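Side-chain contact in Amy13K (Eubacterium rectale DSM 17629, PDB 6B3P), which binds starch-type glucans such as maltoheptaose through two family 26 carbohydrate-binding modules of a surface-anchored gut alpha-amylase: residues T94-A97 against D98-Y101. Numbering follows the deposited sequence.
Sequences TKPA and DWKY. With EDO (1,2-ethanediol), chain J.
Lys-95 folds its side chain back over the turn and hands its ammonium group to two backbone carbonyls. Lys-95 NZ lies 2.7 Å from Trp-99 O and 2.9 Å from Pro-96 O, both hydrogen bonds. It meets each oxygen somewhat out of the carbonyl plane. The torsions explain the reach: CG stands anti to the backbone N (chi1 -178°), and the chain then bends twice, at chi3 and chi4, to curl NZ inward. Pro-96 O is gripped twice. Trp-99 N also donates to Pro-96 O at 3.1 Å, with a fairly straight N-H...O angle of 161°. This donor sits above the carbonyl plane, on the opposite face from NZ. With an alanine in place of Lys-95, Trp-99 O would probably lose its lysine donor, and Pro-96 O would keep the turn bond but lose its second grip.

Pro-96 CG sits over one face of the Trp-99 indole, offset toward the rim. It is 3.9 Å from the centroid of the five-membered ring, a CH-pi contact. Pro-96 CB touches Trp-99 CD1 at 3.5 Å. The aliphatic part of Lys-95 passes obliquely by Tyr-101, with Lys-95 CD 3.6 Å from Tyr-101 OH.

Trp-99 is buried; its ring stacks with His-41 and meets Trp-86 and Trp-44 edge-to-face. Pro-96 and Lys-95 also touch Trp-86. Thus the loop is tied to the first module's sheet. Tyr-101 opens strand 101-108 and pairs through its backbone with Gln-157. Pro-96 to Trp-99 form a type I beta turn, and the preceding Lys-95 bonds to the carbonyl at each end of it. The turn lies in the loop between strands 91-92 and 101-108, which probably serves as the linker between two starch-binding beta modules.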
loop_
_atom_site.group_PDB
_atom_site.type_symbol
_atom_site.label_atom_id
_atom_site.label_comp_id
_atom_site.label_asym_id
_atom_site.label_seq_id
_atom_site.Cartn_x
_atom_site.Cartn_y
_atom_site.Cartn_z
ATOM N N THR A 94 15.509 7.521 -2.054
ATOM C CA THR A 94 15.270 8.671 -1.193
ATOM C C THR A 94 13.904 9.280 -1.492
ATOM O O THR A 94 13.638 9.716 -2.613
ATOM C CB THR A 94 16.367 9.742 -1.375
ATOM O OG1 THR A 94 17.655 9.148 -1.166
ATOM C CG2 THR A 94 16.177 10.891 -0.394
ATOM N N LYS A 95 13.039 9.305 -0.482
ATOM C CA LYS A 95 11.699 9.866 -0.628
ATOM C C LYS A 95 11.768 11.349 -0.986
ATOM O O LYS A 95 12.494 12.102 -0.340
ATOM C CB LYS A 95 10.900 9.683 0.666
ATOM C CG LYS A 95 9.465 10.201 0.607
ATOM C CD LYS A 95 8.806 10.225 1.984
ATOM C CE LYS A 95 9.371 11.325 2.879
ATOM N NZ LYS A 95 9.024 12.693 2.401
ATOM N N PRO A 96 11.023 11.777 -2.019
ATOM C CA PRO A 96 10.986 13.223 -2.268
ATOM C C PRO A 96 10.405 13.974 -1.073
ATOM O O PRO A 96 9.535 13.451 -0.378
ATOM C CB PRO A 96 10.088 13.354 -3.500
ATOM C CG PRO A 96 10.140 12.019 -4.161
ATOM C CD PRO A 96 10.314 11.016 -3.063
ATOM N N ALA A 97 10.885 15.191 -0.849
ATOM C CA ALA A 97 10.594 15.928 0.378
ATOM C C ALA A 97 9.101 16.105 0.677
ATOM O O ALA A 97 8.683 16.010 1.831
ATOM C CB ALA A 97 11.263 17.288 0.317
ATOM N N ASP A 98 8.320 16.338 -0.375
ATOM C CA ASP A 98 6.909 16.694 -0.252
ATOM C C ASP A 98 5.984 15.491 -0.056
ATOM O O ASP A 98 4.797 15.659 0.223
ATOM C CB ASP A 98 6.464 17.471 -1.494
ATOM C CG ASP A 98 6.665 16.681 -2.778
ATOM O OD1 ASP A 98 7.832 16.468 -3.174
ATOM O OD2 ASP A 98 5.657 16.277 -3.393
ATOM N N TRP A 99 6.525 14.285 -0.196
ATOM C CA TRP A 99 5.718 13.067 -0.096
ATOM C C TRP A 99 5.444 12.707 1.362
ATOM O O TRP A 99 6.312 12.861 2.225
ATOM C CB TRP A 99 6.408 11.893 -0.792
ATOM C CG TRP A 99 6.350 11.941 -2.293
ATOM C CD1 TRP A 99 6.651 13.005 -3.095
ATOM C CD2 TRP A 99 5.979 10.869 -3.173
ATOM N NE1 TRP A 99 6.489 12.663 -4.417
ATOM C CE2 TRP A 99 6.078 11.358 -4.492
ATOM C CE3 TRP A 99 5.574 9.545 -2.974
ATOM C CZ2 TRP A 99 5.786 10.571 -5.605
ATOM C CZ3 TRP A 99 5.281 8.766 -4.082
ATOM C CH2 TRP A 99 5.391 9.280 -5.379
ATOM N N LYS A 100 4.230 12.232 1.626
ATOM C CA LYS A 100 3.851 11.729 2.943
ATOM C C LYS A 100 3.684 10.216 2.904
ATOM O O LYS A 100 3.666 9.612 1.829
ATOM C CB LYS A 100 2.547 12.368 3.422
ATOM C CG LYS A 100 2.521 13.877 3.376
ATOM C CD LYS A 100 3.311 14.483 4.515
ATOM C CE LYS A 100 3.098 15.988 4.596
ATOM N NZ LYS A 100 1.659 16.348 4.758
ATOM N N TYR A 101 3.552 9.613 4.081
ATOM C CA TYR A 101 3.245 8.193 4.188
ATOM C C TYR A 101 1.755 8.008 4.404
ATOM O O TYR A 101 1.233 8.279 5.486
ATOM C CB TYR A 101 4.043 7.555 5.321
ATOM C CG TYR A 101 5.515 7.516 5.017
ATOM C CD1 TYR A 101 6.343 8.568 5.375
ATOM C CD2 TYR A 101 6.072 6.440 4.343
ATOM C CE1 TYR A 101 7.689 8.543 5.087
ATOM C CE2 TYR A 101 7.418 6.406 4.046
ATOM C CZ TYR A 101 8.221 7.461 4.419
ATOM O OH TYR A 101 9.565 7.433 4.132
HETATM C C1 EDO J . 0.248 13.094 -0.557
HETATM O O1 EDO J . 1.544 13.198 0.050
HETATM C C2 EDO J . -0.797 12.830 0.521
HETATM O O2 EDO J . -0.851 13.918 1.451
#